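Local structure of YrdC-like domain-containing protein (Streptococcus mutans, 3L7V) at residues H120-W133 against M152-F165. The protein is of uncertain function but probably binds double-stranded RNA and may take part in tRNA modification. Sequence-based numbering, arbitrary orientation.
Sequences HWDEDILLGCILPW and MTDIRGTSCFVIKF
Trp133 reaches back from the end of strand 127-132 and points its indole N-H at Ser159 on the antiparallel strand 158-163. The NE1 to Ser159 OG bond, 3.0 Å long, is nearly straight and lies in the indole plane. With OG placed beside its own backbone N (chi1 -59°), Ser159 donates a hydrogen bond to a lone pair of Met152 O, 2.8 Å from OG. The small hydroxyl thus accepts from one group and donates to another, leaving neither polar end of this buried hydrogen-bond chain without a partner. Phe161 brings CZ over the rim of one indole face, 3.9 Å from Trp133 CE2, the planes inclined at 57°, while the selenomethionine methyl of Met152 reaches CZ2.

Between the two ends, Leu127-Ile163, Cys129-Phe161 and Leu131-Ser159 are hydrogen-bonded pairs; the bond from Leu127 N to Ile163 O is weak. Cys160 SG packs against the bare CA of Gly128, 4.0 Å away.

At the other end Lys164, its chain bent at chi2 (-60°), crosses Trp121 so that CE sits over the centre of the six-membered ring and NZ makes a cation-pi contact, 4.0 Å from that centroid. Ile163 CG2 meets the same indole at its edge. Asp124, the positive-phi residue of the Schellman motif ending helix 111-123, crosses Lys164 at about a right angle, OD1 3.4 Å from CD, but forms its salt bridge with Lys65.

The two strands, neighbours in the mixed sheet of the YrdC-like domain between strands 94-96 and 239-241, are therefore tied at both ends by tryptophans: a buried hydrogen-bond chain at one, and at the other a ring whose pi electrons probably help stabilise the ammonium charge.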
ATOM      1  N   HIS A 120       0.417  12.438  -8.474  1.00 15.16           N
ATOM      2  CA  HIS A 120       0.635  12.096  -7.077  1.00 16.10           C
ATOM      3  C   HIS A 120       2.117  11.790  -6.786  1.00 20.42           C
ATOM      4  O   HIS A 120       2.651  12.278  -5.788  1.00 19.26           O
ATOM      5  CB  HIS A 120      -0.338  11.005  -6.623  1.00 15.18           C
ATOM      6  CG  HIS A 120      -1.750  11.495  -6.522  1.00 15.27           C
ATOM      7  ND1 HIS A 120      -2.618  11.497  -7.593  1.00 16.91           N
ATOM      8  CD2 HIS A 120      -2.425  12.072  -5.496  1.00 18.61           C
ATOM      9  CE1 HIS A 120      -3.770  12.024  -7.226  1.00 18.64           C
ATOM     10  NE2 HIS A 120      -3.682  12.382  -5.957  1.00 20.69           N
ATOM     11  N   TRP A 121       2.782  11.048  -7.689  1.00 14.61           N
ATOM     12  CA  TRP A 121       4.236  10.817  -7.611  1.00 13.22           C
ATOM     13  C   TRP A 121       5.066  12.120  -7.559  1.00 23.47           C
ATOM     14  O   TRP A 121       5.911  12.296  -6.670  1.00 17.27           O
ATOM     15  CB  TRP A 121       4.728   9.934  -8.777  1.00 12.23           C
ATOM     16  CG  TRP A 121       6.187   9.485  -8.618  1.00 18.09           C
ATOM     17  CD1 TRP A 121       7.297  10.118  -9.100  1.00 13.05           C
ATOM     18  CD2 TRP A 121       6.666   8.318  -7.918  1.00 16.36           C
ATOM     19  NE1 TRP A 121       8.428   9.432  -8.733  1.00 20.53           N
ATOM     20  CE2 TRP A 121       8.068   8.320  -8.017  1.00 18.97           C
ATOM     21  CE3 TRP A 121       6.043   7.293  -7.200  1.00 22.90           C
ATOM     22  CZ2 TRP A 121       8.866   7.330  -7.424  1.00 19.95           C
ATOM     23  CZ3 TRP A 121       6.842   6.302  -6.608  1.00 21.29           C
ATOM     24  CH2 TRP A 121       8.238   6.336  -6.730  1.00 17.04           C
ATOM     25  N   ASP A 122       4.821  13.016  -8.521  1.00 17.77           N
ATOM     26  CA  ASP A 122       5.546  14.279  -8.646  1.00 19.79           C
ATOM     27  C   ASP A 122       5.411  15.170  -7.415  1.00 25.47           C
ATOM     28  O   ASP A 122       6.332  15.923  -7.073  1.00 27.94           O
ATOM     29  CB  ASP A 122       5.059  15.060  -9.886  1.00 21.99           C
ATOM     30  CG  ASP A 122       5.557  14.467 -11.193  1.00 30.42           C
ATOM     31  OD1 ASP A 122       6.466  13.605 -11.174  1.00 32.66           O
ATOM     32  OD2 ASP A 122       5.036  14.878 -12.248  1.00 38.64           O
ATOM     33  N   GLU A 123       4.249  15.107  -6.776  1.00 24.01           N
ATOM     34  CA  GLU A 123       3.945  15.965  -5.637  1.00 20.63           C
ATOM     35  C   GLU A 123       4.073  15.257  -4.289  1.00 23.87           C
ATOM     36  O   GLU A 123       3.836  15.851  -3.238  1.00 27.40           O
ATOM     37  CB  GLU A 123       2.554  16.572  -5.805  1.00 25.54           C
ATOM     38  CG  GLU A 123       2.462  17.451  -7.040  1.00 31.50           C
ATOM     39  CD  GLU A 123       1.172  18.231  -7.117  1.00 44.87           C
ATOM     40  OE1 GLU A 123       0.323  18.072  -6.212  1.00 50.23           O
ATOM     41  OE2 GLU A 123       1.010  19.005  -8.088  1.00 51.90           O
ATOM     42  N   ASP A 124       4.461  13.990  -4.328  1.00 19.30           N
ATOM     43  CA  ASP A 124       4.686  13.204  -3.114  1.00 27.40           C
ATOM     44  C   ASP A 124       3.443  13.061  -2.221  1.00 23.82           C
ATOM     45  O   ASP A 124       3.492  13.359  -1.031  1.00 21.55           O
ATOM     46  CB  ASP A 124       5.858  13.770  -2.302  1.00 35.26           C
ATOM     47  CG  ASP A 124       6.143  12.950  -1.042  1.00 46.00           C
ATOM     48  OD1 ASP A 124       5.684  11.788  -0.972  1.00 51.78           O
ATOM     49  OD2 ASP A 124       6.815  13.463  -0.118  1.00 45.54           O
ATOM     50  N   ILE A 125       2.337  12.596  -2.794  1.00 23.44           N
ATOM     51  CA  ILE A 125       1.131  12.352  -2.010  1.00 18.23           C
ATOM     52  C   ILE A 125       0.818  10.861  -1.928  1.00 20.26           C
ATOM     53  O   ILE A 125       0.788  10.172  -2.949  1.00 14.75           O
ATOM     54  CB  ILE A 125      -0.098  13.048  -2.578  1.00 17.20           C
ATOM     55  CG1 ILE A 125       0.133  14.552  -2.763  1.00 21.96           C
ATOM     56  CG2 ILE A 125      -1.270  12.824  -1.645  1.00 17.10           C
ATOM     57  CD1 ILE A 125      -0.896  15.206  -3.676  1.00 13.62           C
ATOM     58  N   LEU A 126       0.575  10.384  -0.707  1.00 14.25           N
ATOM     59  CA  LEU A 126       0.199   8.994  -0.472  1.00 13.61           C
ATOM     60  C   LEU A 126      -1.124   8.622  -1.173  1.00 11.60           C
ATOM     61  O   LEU A 126      -2.153   9.281  -0.979  1.00 16.57           O
ATOM     62  CB  LEU A 126       0.160   8.704   1.047  1.00 18.53           C
ATOM     63  CG  LEU A 126      -0.653   7.545   1.670  1.00 25.09           C
ATOM     64  CD1 LEU A 126      -0.717   6.295   0.820  1.00 22.98           C
ATOM     65  CD2 LEU A 126      -0.124   7.204   3.053  1.00 22.77           C
ATOM     66  N   LEU A 127      -1.095   7.556  -1.971  1.00 11.01           N
ATOM     67  CA  LEU A 127      -2.260   7.170  -2.779  1.00 18.65           C
ATOM     68  C   LEU A 127      -2.344   5.651  -3.001  1.00 22.64           C
ATOM     69  O   LEU A 127      -1.338   5.030  -3.341  1.00 26.11           O
ATOM     70  CB  LEU A 127      -2.207   7.903  -4.146  1.00 16.41           C
ATOM     71  CG  LEU A 127      -3.227   7.549  -5.227  1.00 20.82           C
ATOM     72  CD1 LEU A 127      -4.587   8.215  -4.940  1.00 19.94           C
ATOM     73  CD2 LEU A 127      -2.701   7.974  -6.595  1.00 26.07           C
ATOM     74  N   GLY A 128      -3.538   5.069  -2.832  1.00 20.43           N
ATOM     75  CA  GLY A 128      -3.793   3.672  -3.183  1.00 16.16           C
ATOM     76  C   GLY A 128      -4.980   3.442  -4.141  1.00 19.89           C
ATOM     77  O   GLY A 128      -6.054   4.010  -3.956  1.00 19.02           O
ATOM     78  N   CYS A 129      -4.795   2.614  -5.171  1.00 13.94           N
ATOM     79  CA  CYS A 129      -5.866   2.348  -6.137  1.00 22.80           C
ATOM     80  C   CYS A 129      -6.038   0.855  -6.395  1.00 12.02           C
ATOM     81  O   CYS A 129      -5.055   0.123  -6.557  1.00 13.21           O
ATOM     82  CB  CYS A 129      -5.625   3.063  -7.486  1.00 28.11           C
ATOM     83  SG  CYS A 129      -5.608   4.901  -7.515  1.00 26.02           S
ATOM     84  N   ILE A 130      -7.292   0.422  -6.468  1.00 14.41           N
ATOM     85  CA  ILE A 130      -7.633  -0.968  -6.756  1.00 17.69           C
ATOM     86  C   ILE A 130      -7.640  -1.198  -8.265  1.00 22.24           C
ATOM     87  O   ILE A 130      -8.490  -0.644  -8.978  1.00 22.84           O
ATOM     88  CB  ILE A 130      -9.011  -1.333  -6.167  1.00 20.16           C
ATOM     89  CG1 ILE A 130      -9.025  -1.061  -4.664  1.00 28.38           C
ATOM     90  CG2 ILE A 130      -9.375  -2.803  -6.453  1.00 11.95           C
ATOM     91  CD1 ILE A 130     -10.290  -1.506  -3.994  1.00 32.92           C
ATOM     92  N   LEU A 131      -6.688  -2.016  -8.733  1.00 19.28           N
ATOM     93  CA  LEU A 131      -6.492  -2.320 -10.162  1.00 21.06           C
ATOM     94  C   LEU A 131      -6.421  -3.842 -10.486  1.00 17.96           C
ATOM     95  O   LEU A 131      -6.171  -4.654  -9.602  1.00 19.93           O
ATOM     96  CB  LEU A 131      -5.216  -1.618 -10.660  1.00 18.02           C
ATOM     97  CG  LEU A 131      -5.238  -0.079 -10.678  1.00 18.52           C
ATOM     98  CD1 LEU A 131      -3.826   0.517 -10.772  1.00  7.93           C
ATOM     99  CD2 LEU A 131      -6.149   0.449 -11.809  1.00 12.86           C
ATOM    100  N   PRO A 132      -6.638  -4.224 -11.759  1.00 18.63           N
ATOM    101  CA  PRO A 132      -6.405  -5.612 -12.206  1.00 18.44           C
ATOM    102  C   PRO A 132      -4.936  -5.849 -12.567  1.00 20.14           C
ATOM    103  O   PRO A 132      -4.234  -4.893 -12.883  1.00 30.63           O
ATOM    104  CB  PRO A 132      -7.248  -5.727 -13.489  1.00 17.03           C
ATOM    105  CG  PRO A 132      -7.937  -4.362 -13.676  1.00 17.83           C
ATOM    106  CD  PRO A 132      -7.139  -3.376 -12.857  1.00 15.76           C
ATOM    107  N   TRP A 133      -4.480  -7.097 -12.538  1.00 24.09           N
ATOM    108  CA  TRP A 133      -3.111  -7.434 -12.987  1.00 24.96           C
ATOM    109  C   TRP A 133      -3.037  -7.631 -14.498  1.00 24.59           C
ATOM    110  O   TRP A 133      -3.981  -8.129 -15.117  1.00 28.36           O
ATOM    111  CB  TRP A 133      -2.593  -8.716 -12.306  1.00 14.74           C
ATOM    112  CG  TRP A 133      -2.205  -8.552 -10.861  1.00 21.85           C
ATOM    113  CD1 TRP A 133      -3.050  -8.360  -9.798  1.00 22.98           C
ATOM    114  CD2 TRP A 133      -0.875  -8.581 -10.317  1.00 23.06           C
ATOM    115  NE1 TRP A 133      -2.324  -8.259  -8.630  1.00 24.00           N
ATOM    116  CE2 TRP A 133      -0.991  -8.398  -8.920  1.00 23.74           C
ATOM    117  CE3 TRP A 133       0.401  -8.745 -10.872  1.00 26.39           C
ATOM    118  CZ2 TRP A 133       0.123  -8.368  -8.073  1.00 23.25           C
ATOM    119  CZ3 TRP A 133       1.505  -8.715 -10.027  1.00 28.67           C
ATOM    120  CH2 TRP A 133       1.355  -8.531  -8.643  1.00 23.60           C
HETATM  121  N   MSE A 152      -2.666 -11.958  -1.340  1.00 27.98           N
HETATM  122  CA  MSE A 152      -2.462 -10.570  -1.760  1.00 27.98           C
HETATM  123  C   MSE A 152      -3.203 -10.141  -3.047  1.00 29.11           C
HETATM  124  O   MSE A 152      -2.963  -9.062  -3.578  1.00 30.17           O
HETATM  125  CB  MSE A 152      -0.968 -10.213  -1.806  1.00 35.18           C
HETATM  126  CG  MSE A 152      -0.026 -11.349  -2.194  1.00 40.94           C
HETATM  127 SE   MSE A 152      -0.044 -11.801  -4.091  0.80 39.65          SE
HETATM  128  CE  MSE A 152      -0.094  -9.966  -4.838  1.00 20.98           C
ATOM    129  N   THR A 153      -4.089 -11.002  -3.541  1.00 27.49           N
ATOM    130  CA  THR A 153      -5.109 -10.612  -4.509  1.00 22.83           C
ATOM    131  C   THR A 153      -6.446 -11.093  -3.964  1.00 29.23           C
ATOM    132  O   THR A 153      -6.487 -11.975  -3.102  1.00 31.60           O
ATOM    133  CB  THR A 153      -4.897 -11.236  -5.917  1.00 25.42           C
ATOM    134  OG1 THR A 153      -5.224 -12.628  -5.893  1.00 26.93           O
ATOM    135  CG2 THR A 153      -3.470 -11.062  -6.399  1.00 18.97           C
ATOM    136  N   ASP A 154      -7.539 -10.519  -4.452  1.00 29.10           N
ATOM    137  CA  ASP A 154      -8.854 -11.028  -4.095  1.00 27.51           C
ATOM    138  C   ASP A 154      -9.318 -12.029  -5.157  1.00 30.07           C
ATOM    139  O   ASP A 154      -8.572 -12.355  -6.087  1.00 29.46           O
ATOM    140  CB  ASP A 154      -9.866  -9.890  -3.910  1.00 27.54           C
ATOM    141  CG  ASP A 154     -10.199  -9.173  -5.219  1.00 31.06           C
ATOM    142  OD1 ASP A 154     -11.202  -8.444  -5.245  1.00 27.16           O
ATOM    143  OD2 ASP A 154      -9.470  -9.340  -6.220  1.00 31.53           O
ATOM    144  N   ILE A 155     -10.544 -12.525  -5.016  1.00 34.84           N
ATOM    145  CA  ILE A 155     -11.053 -13.553  -5.929  1.00 36.42           C
ATOM    146  C   ILE A 155     -11.267 -13.051  -7.367  1.00 39.54           C
ATOM    147  O   ILE A 155     -11.282 -13.850  -8.300  1.00 46.82           O
ATOM    148  CB  ILE A 155     -12.353 -14.194  -5.400  1.00 35.17           C
ATOM    149  CG1 ILE A 155     -13.359 -13.113  -5.005  1.00 37.35           C
ATOM    150  CG2 ILE A 155     -12.062 -15.092  -4.205  1.00 34.36           C
ATOM    151  CD1 ILE A 155     -14.613 -13.656  -4.352  1.00 43.29           C
ATOM    152  N   ARG A 156     -11.432 -11.742  -7.548  1.00 34.33           N
ATOM    153  CA  ARG A 156     -11.593 -11.176  -8.892  1.00 35.12           C
ATOM    154  C   ARG A 156     -10.248 -10.944  -9.571  1.00 31.45           C
ATOM    155  O   ARG A 156     -10.198 -10.620 -10.757  1.00 35.58           O
ATOM    156  CB  ARG A 156     -12.349  -9.847  -8.857  1.00 39.97           C
ATOM    157  CG  ARG A 156     -13.458  -9.772  -7.838  1.00 46.61           C
ATOM    158  CD  ARG A 156     -13.327  -8.483  -7.039  1.00 53.09           C
ATOM    159  NE  ARG A 156     -14.104  -7.375  -7.582  1.00 55.27           N
ATOM    160  CZ  ARG A 156     -13.849  -6.091  -7.347  1.00 50.22           C
ATOM    161  NH1 ARG A 156     -12.812  -5.731  -6.596  1.00 43.52           N
ATOM    162  NH2 ARG A 156     -14.630  -5.165  -7.878  1.00 49.37           N
ATOM    163  N   GLY A 157      -9.162 -11.084  -8.816  1.00 22.17           N
ATOM    164  CA  GLY A 157      -7.827 -10.918  -9.366  1.00 22.96           C
ATOM    165  C   GLY A 157      -7.282  -9.497  -9.286  1.00 26.32           C
ATOM    166  O   GLY A 157      -6.388  -9.136 -10.040  1.00 26.17           O
ATOM    167  N   THR A 158      -7.814  -8.690  -8.375  1.00 21.59           N
ATOM    168  CA  THR A 158      -7.373  -7.304  -8.232  1.00 23.87           C
ATOM    169  C   THR A 158      -6.488  -7.163  -6.992  1.00 26.04           C
ATOM    170  O   THR A 158      -6.544  -8.015  -6.097  1.00 25.36           O
ATOM    171  CB  THR A 158      -8.585  -6.330  -8.130  1.00 24.78           C
ATOM    172  OG1 THR A 158      -9.421  -6.696  -7.024  1.00 23.60           O
ATOM    173  CG2 THR A 158      -9.431  -6.362  -9.410  1.00 20.21           C
ATOM    174  N   SER A 159      -5.668  -6.108  -6.950  1.00 23.19           N
ATOM    175  CA  SER A 159      -4.943  -5.709  -5.729  1.00 18.23           C
ATOM    176  C   SER A 159      -4.996  -4.195  -5.532  1.00 22.39           C
ATOM    177  O   SER A 159      -5.375  -3.457  -6.459  1.00 15.28           O
ATOM    178  CB  SER A 159      -3.468  -6.138  -5.769  1.00 19.01           C
ATOM    179  OG  SER A 159      -3.302  -7.540  -5.919  1.00 22.32           O
ATOM    180  N   CYS A 160      -4.622  -3.739  -4.330  1.00 19.06           N
ATOM    181  CA  CYS A 160      -4.421  -2.312  -4.060  1.00 16.50           C
ATOM    182  C   CYS A 160      -2.938  -1.944  -4.217  1.00 23.55           C
ATOM    183  O   CYS A 160      -2.103  -2.419  -3.445  1.00 25.94           O
ATOM    184  CB  CYS A 160      -4.899  -1.936  -2.645  1.00 13.06           C
ATOM    185  SG  CYS A 160      -4.724  -0.145  -2.240  1.00 25.57           S
ATOM    186  N   PHE A 161      -2.623  -1.098  -5.202  1.00 17.62           N
ATOM    187  CA  PHE A 161      -1.242  -0.656  -5.459  1.00 21.49           C
ATOM    188  C   PHE A 161      -0.992   0.744  -4.858  1.00 22.64           C
ATOM    189  O   PHE A 161      -1.700   1.694  -5.189  1.00 26.59           O
ATOM    190  CB  PHE A 161      -0.950  -0.631  -6.979  1.00 18.21           C
ATOM    191  CG  PHE A 161      -0.900  -2.000  -7.630  1.00 12.73           C
ATOM    192  CD1 PHE A 161       0.308  -2.665  -7.798  1.00 10.85           C
ATOM    193  CD2 PHE A 161      -2.060  -2.610  -8.084  1.00  9.17           C
ATOM    194  CE1 PHE A 161       0.355  -3.909  -8.393  1.00 17.54           C
ATOM    195  CE2 PHE A 161      -2.021  -3.861  -8.676  1.00 18.87           C
ATOM    196  CZ  PHE A 161      -0.810  -4.512  -8.832  1.00 21.61           C
ATOM    197  N   VAL A 162       0.022   0.879  -4.006  1.00 17.25           N
ATOM    198  CA  VAL A 162       0.240   2.114  -3.230  1.00 13.51           C
ATOM    199  C   VAL A 162       1.588   2.756  -3.531  1.00 17.87           C
ATOM    200  O   VAL A 162       2.575   2.043  -3.646  1.00 17.68           O
ATOM    201  CB  VAL A 162       0.230   1.809  -1.710  1.00 22.19           C
ATOM    202  CG1 VAL A 162       0.274   3.086  -0.913  1.00 18.22           C
ATOM    203  CG2 VAL A 162      -0.987   0.998  -1.336  1.00 21.98           C
ATOM    204  N   ILE A 163       1.626   4.091  -3.626  1.00 18.62           N
ATOM    205  CA  ILE A 163       2.874   4.865  -3.783  1.00 14.76           C
ATOM    206  C   ILE A 163       3.029   5.935  -2.694  1.00 13.39           C
ATOM    207  O   ILE A 163       2.052   6.317  -2.066  1.00 18.86           O
ATOM    208  CB  ILE A 163       2.930   5.650  -5.144  1.00 19.19           C
ATOM    209  CG1 ILE A 163       1.660   6.502  -5.329  1.00 10.26           C
ATOM    210  CG2 ILE A 163       3.181   4.721  -6.323  1.00 16.11           C
ATOM    211  CD1 ILE A 163       1.719   7.512  -6.466  1.00 13.95           C
ATOM    212  N   LYS A 164       4.258   6.429  -2.507  1.00 15.48           N
ATOM    213  CA  LYS A 164       4.575   7.553  -1.602  1.00 15.55           C
ATOM    214  C   LYS A 164       4.005   7.410  -0.190  1.00 21.56           C
ATOM    215  O   LYS A 164       3.494   8.365   0.388  1.00 19.40           O
ATOM    216  CB  LYS A 164       4.157   8.913  -2.207  1.00 12.73           C
ATOM    217  CG  LYS A 164       4.894   9.302  -3.498  1.00 20.23           C
ATOM    218  CD  LYS A 164       6.416   9.404  -3.289  1.00 21.43           C
ATOM    219  CE  LYS A 164       7.163   9.594  -4.616  1.00 21.64           C
ATOM    220  NZ  LYS A 164       8.633   9.783  -4.384  1.00 24.02           N
ATOM    221  N   PHE A 165       4.136   6.215   0.366  1.00 22.00           N
ATOM    222  CA  PHE A 165       3.518   5.865   1.634  1.00 16.94           C
ATOM    223  C   PHE A 165       4.372   6.169   2.856  1.00 17.52           C
ATOM    224  O   PHE A 165       3.899   6.028   3.972  1.00 15.06           O
ATOM    225  CB  PHE A 165       3.158   4.370   1.627  1.00 17.71           C
ATOM    226  CG  PHE A 165       4.272   3.476   1.115  1.00 20.66           C
ATOM    227  CD1 PHE A 165       5.169   2.887   1.993  1.00 25.72           C
ATOM    228  CD2 PHE A 165       4.417   3.230  -0.246  1.00 20.01           C
ATOM    229  CE1 PHE A 165       6.192   2.059   1.521  1.00 23.07           C
ATOM    230  CE2 PHE A 165       5.429   2.409  -0.720  1.00 20.64           C
ATOM    231  CZ  PHE A 165       6.321   1.825   0.169  1.00 20.95           C
TER
HETATM  232  O   HOH W   1      -5.806  -9.718 -12.967  1.00 40.97           O